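Local coordinates for protein of unknown function with a Fic domain (Bacteroides thetaiotaomicron VPI-5482, PDB 3CUC) that is of unknown function but carries a Fic domain, a mostly helical fold recognised by the Fic family signature sequence, at residues L181-H186 with L256-Y261; Y187-I192 with G200-L205. All coordinates share one frame; numbering follows the deposited sequence.

Interaction 1. Residues L181-H186 with L256-Y261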
# COMPACT_ATOMS: atom_id res chain seq x y z
N LEU A 181 -12.25 0.89 -3.93
CA LEU A 181 -11.46 1.94 -4.58
C LEU A 181 -9.98 1.72 -4.33
O LEU A 181 -9.15 1.89 -5.23
CB LEU A 181 -11.90 3.33 -4.10
CG LEU A 181 -11.15 4.54 -4.70
CD1 LEU A 181 -11.19 4.53 -6.21
CD2 LEU A 181 -11.72 5.85 -4.17
N ALA A 182 -9.65 1.34 -3.09
CA ALA A 182 -8.27 1.05 -2.71
C ALA A 182 -7.75 -0.15 -3.50
O ALA A 182 -6.64 -0.11 -4.03
CB ALA A 182 -8.16 0.79 -1.22
N ALA A 183 -8.55 -1.21 -3.58
CA ALA A 183 -8.14 -2.42 -4.30
C ALA A 183 -7.87 -2.12 -5.77
O ALA A 183 -6.87 -2.56 -6.32
CB ALA A 183 -9.20 -3.50 -4.18
N LEU A 184 -8.76 -1.35 -6.39
CA LEU A 184 -8.65 -1.05 -7.81
C LEU A 184 -7.52 -0.07 -8.10
O LEU A 184 -6.84 -0.21 -9.12
CB LEU A 184 -9.98 -0.51 -8.35
CG LEU A 184 -10.29 -0.72 -9.84
CD1 LEU A 184 -9.94 -2.13 -10.32
CD2 LEU A 184 -11.77 -0.44 -10.08
N LEU A 185 -7.30 0.90 -7.21
CA LEU A 185 -6.14 1.80 -7.31
C LEU A 185 -4.82 1.02 -7.25
O LEU A 185 -3.91 1.26 -8.05
CB LEU A 185 -6.17 2.86 -6.20
CG LEU A 185 -5.01 3.87 -6.16
CD1 LEU A 185 -4.84 4.57 -7.50
CD2 LEU A 185 -5.20 4.88 -5.05
N HIS A 186 -4.72 0.11 -6.29
CA HIS A 186 -3.55 -0.76 -6.14
C HIS A 186 -3.32 -1.56 -7.41
O HIS A 186 -2.21 -1.58 -7.95
CB HIS A 186 -3.77 -1.71 -4.96
CG HIS A 186 -2.67 -2.70 -4.75
ND1 HIS A 186 -2.27 -3.60 -5.71
CD2 HIS A 186 -1.90 -2.95 -3.66
CE1 HIS A 186 -1.29 -4.35 -5.24
NE2 HIS A 186 -1.05 -3.98 -3.99
N LEU A 256 -12.19 -8.94 -8.33
CA LEU A 256 -12.98 -9.33 -7.16
C LEU A 256 -12.22 -10.19 -6.13
O LEU A 256 -12.36 -9.96 -4.93
CB LEU A 256 -14.26 -10.04 -7.62
CG LEU A 256 -15.42 -10.11 -6.63
CD1 LEU A 256 -16.74 -9.78 -7.32
CD2 LEU A 256 -15.48 -11.49 -5.97
N PRO A 257 -11.40 -11.16 -6.58
CA PRO A 257 -10.62 -11.92 -5.58
C PRO A 257 -9.65 -11.05 -4.75
O PRO A 257 -9.43 -11.34 -3.57
CB PRO A 257 -9.84 -12.94 -6.44
CG PRO A 257 -10.50 -12.95 -7.77
CD PRO A 257 -11.14 -11.62 -7.95
N PHE A 258 -9.10 -10.01 -5.36
CA PHE A 258 -8.20 -9.09 -4.66
C PHE A 258 -8.98 -8.12 -3.77
O PHE A 258 -8.47 -7.70 -2.73
CB PHE A 258 -7.32 -8.31 -5.65
CG PHE A 258 -6.32 -7.40 -4.99
CD1 PHE A 258 -5.36 -7.90 -4.12
CD2 PHE A 258 -6.34 -6.03 -5.23
CE1 PHE A 258 -4.44 -7.06 -3.51
CE2 PHE A 258 -5.42 -5.18 -4.62
CZ PHE A 258 -4.47 -5.70 -3.76
N VAL A 259 -10.20 -7.76 -4.17
CA VAL A 259 -11.06 -6.95 -3.32
C VAL A 259 -11.35 -7.74 -2.04
O VAL A 259 -11.25 -7.21 -0.94
CB VAL A 259 -12.40 -6.55 -4.00
CG1 VAL A 259 -13.22 -5.67 -3.07
CG2 VAL A 259 -12.13 -5.81 -5.31
N ASN A 260 -11.68 -9.03 -2.20
CA ASN A 260 -11.92 -9.89 -1.04
C ASN A 260 -10.68 -9.99 -0.17
O ASN A 260 -10.79 -9.93 1.06
CB ASN A 260 -12.39 -11.28 -1.47
CG ASN A 260 -13.79 -11.28 -2.07
OD1 ASN A 260 -14.59 -10.38 -1.82
ND2 ASN A 260 -14.09 -12.30 -2.87
N TYR A 261 -9.51 -10.11 -0.79
CA TYR A 261 -8.26 -10.22 -0.05
C TYR A 261 -8.02 -9.02 0.87
O TYR A 261 -7.73 -9.18 2.05
CB TYR A 261 -7.08 -10.39 -1.00
CG TYR A 261 -5.77 -10.65 -0.27
CD1 TYR A 261 -5.65 -11.73 0.61
CD2 TYR A 261 -4.67 -9.82 -0.43
CE1 TYR A 261 -4.47 -11.98 1.29
CE2 TYR A 261 -3.48 -10.06 0.25
CZ TYR A 261 -3.39 -11.14 1.11
OH TYR A 261 -2.22 -11.37 1.79
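Two helices of the largely helical Fic fold meet here: helix 178-192, which leads into the Fic signature loop, presents Ala-183 and His-186 to Phe-258 and Val-259 on the first turn of the C-terminal helix 256-277. The two segments run steeply across each other, their directions 123° apart, with axes 9.1 Å apart at closest approach. The closest pair of backbone positions is Ala-183 and Val-259, whose CA atoms lie 5.5 Å apart; the small methyl of Ala-183 at that point is consistent with the close approach. Phe-258 takes the largest share of the contact. Its ring extends from helix 256-277 toward the other helix, CG standing trans to N at chi1 -177°, and reaches His-186 with its leading edge. CZ sits over the centre of the imidazole, 3.5 Å above that plane, so the pair is an edge-to-face stack, its planes inclined at 54° and its centroids 4.7 Å apart. The same phenyl ring has a backbone neighbour: Ala-183 O lies in the ring plane at its edge, next to CE2, where the slightly positive C-H rim suits a carbonyl oxygen. Farther back on that side, CD2 packs against Ala-183 CB.

The imidazole also has a polar partner: His-186 NE2 is hydrogen-bonded to Tyr-229 OH of helix 226-240. That helix also supplies Leu-233, which packs on Phe-258. With one face against the phenyl edge and NE2 tied to the tyrosine, the imidazole is restrained in its rotation. One helical position beyond Phe-258, Val-259 turns a single branch to the contact, its CG2 resting 3.9 Å from Ala-183 CB.

Interaction 2. Residues Y187-I192 with G200-L205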
# COMPACT_ATOMS: atom_id res chain seq x y z
N TYR A 187 -4.38 -2.20 -7.90
CA TYR A 187 -4.26 -3.10 -9.03
C TYR A 187 -3.83 -2.39 -10.30
O TYR A 187 -2.87 -2.79 -10.95
CB TYR A 187 -5.56 -3.85 -9.29
CG TYR A 187 -5.38 -4.90 -10.36
CD1 TYR A 187 -4.79 -6.12 -10.05
CD2 TYR A 187 -5.76 -4.65 -11.67
CE1 TYR A 187 -4.61 -7.09 -11.02
CE2 TYR A 187 -5.57 -5.61 -12.66
CZ TYR A 187 -4.99 -6.82 -12.33
OH TYR A 187 -4.82 -7.78 -13.31
N ARG A 188 -4.55 -1.33 -10.66
CA ARG A 188 -4.23 -0.55 -11.85
C ARG A 188 -2.82 0.02 -11.78
O ARG A 188 -2.07 -0.07 -12.75
CB ARG A 188 -5.26 0.55 -12.06
CG ARG A 188 -6.62 0.01 -12.44
CD ARG A 188 -7.62 1.12 -12.69
NE ARG A 188 -8.78 0.64 -13.43
CZ ARG A 188 -9.72 1.42 -13.96
NH1 ARG A 188 -9.64 2.74 -13.87
NH2 ARG A 188 -10.74 0.87 -14.60
N TYR A 189 -2.46 0.60 -10.63
CA TYR A 189 -1.11 1.12 -10.43
C TYR A 189 -0.06 0.03 -10.63
O TYR A 189 0.91 0.22 -11.38
CB TYR A 189 -0.94 1.74 -9.04
CG TYR A 189 0.50 2.15 -8.77
CD1 TYR A 189 0.97 3.40 -9.18
CD2 TYR A 189 1.39 1.28 -8.15
CE1 TYR A 189 2.28 3.77 -8.96
CE2 TYR A 189 2.70 1.64 -7.93
CZ TYR A 189 3.14 2.88 -8.34
OH TYR A 189 4.45 3.24 -8.11
N ILE A 190 -0.24 -1.11 -9.96
CA ILE A 190 0.73 -2.19 -10.03
C ILE A 190 0.87 -2.74 -11.46
O ILE A 190 1.94 -3.21 -11.85
CB ILE A 190 0.40 -3.33 -9.02
CG1 ILE A 190 1.68 -4.06 -8.59
CG2 ILE A 190 -0.61 -4.32 -9.60
CD1 ILE A 190 2.56 -3.25 -7.65
N ARG A 191 -0.21 -2.66 -12.24
CA ARG A 191 -0.19 -3.09 -13.64
C ARG A 191 0.53 -2.10 -14.55
O ARG A 191 1.16 -2.50 -15.52
CB ARG A 191 -1.60 -3.35 -14.17
CG ARG A 191 -2.27 -4.62 -13.64
CD ARG A 191 -1.52 -5.88 -14.06
NE ARG A 191 -1.40 -5.99 -15.51
CZ ARG A 191 -2.24 -6.66 -16.30
NH1 ARG A 191 -3.30 -7.29 -15.80
NH2 ARG A 191 -2.02 -6.69 -17.61
N ILE A 192 0.43 -0.81 -14.24
CA ILE A 192 1.22 0.21 -14.94
C ILE A 192 2.70 0.08 -14.57
O ILE A 192 3.58 0.13 -15.43
CB ILE A 192 0.73 1.65 -14.61
CG1 ILE A 192 -0.72 1.86 -15.08
CG2 ILE A 192 1.62 2.69 -15.28
CD1 ILE A 192 -1.33 3.15 -14.55
N GLY A 200 5.84 -1.99 -5.61
CA GLY A 200 5.12 -2.79 -4.63
C GLY A 200 4.77 -1.96 -3.42
O GLY A 200 3.64 -1.96 -2.95
N ARG A 201 5.75 -1.22 -2.92
CA ARG A 201 5.57 -0.41 -1.72
C ARG A 201 4.67 0.79 -1.95
O ARG A 201 3.94 1.19 -1.04
CB ARG A 201 6.93 0.06 -1.19
CG ARG A 201 7.67 -1.02 -0.44
CD ARG A 201 9.13 -0.67 -0.28
NE ARG A 201 9.90 -1.02 -1.46
CZ ARG A 201 11.17 -0.68 -1.64
NH1 ARG A 201 11.82 0.02 -0.72
NH2 ARG A 201 11.80 -1.04 -2.76
N ILE A 202 4.71 1.36 -3.16
CA ILE A 202 3.84 2.47 -3.51
C ILE A 202 2.40 1.97 -3.55
O ILE A 202 1.52 2.58 -2.96
CB ILE A 202 4.20 3.11 -4.86
CG1 ILE A 202 5.60 3.74 -4.82
CG2 ILE A 202 3.16 4.18 -5.24
CD1 ILE A 202 5.68 5.00 -3.97
N ALA A 203 2.17 0.85 -4.24
CA ALA A 203 0.84 0.25 -4.30
C ALA A 203 0.24 0.12 -2.90
O ALA A 203 -0.87 0.59 -2.65
CB ALA A 203 0.89 -1.11 -4.98
N ARG A 204 0.99 -0.48 -1.99
CA ARG A 204 0.49 -0.76 -0.66
C ARG A 204 0.33 0.51 0.16
O ARG A 204 -0.58 0.61 0.99
CB ARG A 204 1.39 -1.76 0.06
CG ARG A 204 1.25 -3.17 -0.49
CD ARG A 204 2.05 -4.18 0.31
NE ARG A 204 3.49 -3.98 0.12
CZ ARG A 204 4.20 -4.42 -0.92
NH1 ARG A 204 3.63 -5.11 -1.90
NH2 ARG A 204 5.49 -4.16 -0.98
N LEU A 205 1.19 1.49 -0.10
CA LEU A 205 1.04 2.82 0.51
C LEU A 205 -0.23 3.50 0.01
O LEU A 205 -0.93 4.14 0.79
CB LEU A 205 2.27 3.69 0.23
CG LEU A 205 3.47 3.47 1.15
CD1 LEU A 205 4.73 4.08 0.56
CD2 LEU A 205 3.20 4.02 2.54
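Tyr-189 reaches from helix 178-192 across to Ile-202 and Ala-203 on helix 199-213. From CB the chain leaves with CG anti to the backbone N (chi1 174°), which sends the ring toward the second helix. Ring atom CD2 comes first, 4.0 Å from Ala-203 CB. Next along the ring, CE2 passes the Ala-203 backbone N and packs on Ile-202 CB, at 3.7 Å. CZ lies near Ile-202 CG2, and at the tip OH rests beside both CB and CG2 of that isoleucine. The ring meets this branch obliquely, and the Ile-202 side chain also packs on Ile-100 and Leu-103 of helix 97-107.

Beside the tyrosine, Ile-190 contributes its CD1 alone, 3.8 Å from Ala-203 CB and 4.0 Å from Gly-200 CA. Bare backbone at the glycine and a methyl at the alanine thus receive the end of the isoleucine. The segments are nearly antiparallel, at 165° with axes 9.3 Å apart. Gly-200 and Arg-201 close the HPFx(D/E)GNGR signature, so this is the helix-loop-helix hairpin characteristic of Fic domains.

Interactions 1 and 2 follow one another along helix 178-192, and their centres are 11 Å apart. Along the chain, interaction 2 is nested within the loop that interaction 1 closes. They touch directly where His-186 CD2 packs 3.6 Å from Ala-203 CB, so this alanine methyl is met by His-186 and, about one turn later, by the neighbouring Tyr-189 and Ile-190. A polar link runs beside this: Tyr-229 OH is hydrogen-bonded to both His-186 NE2 and Arg-204 NH1, and Arg-204 also forms a salt bridge with Glu-44. Interaction 2 brackets the Fic signature loop itself, whereas interaction 1 joins the preceding helix to the C-terminal one.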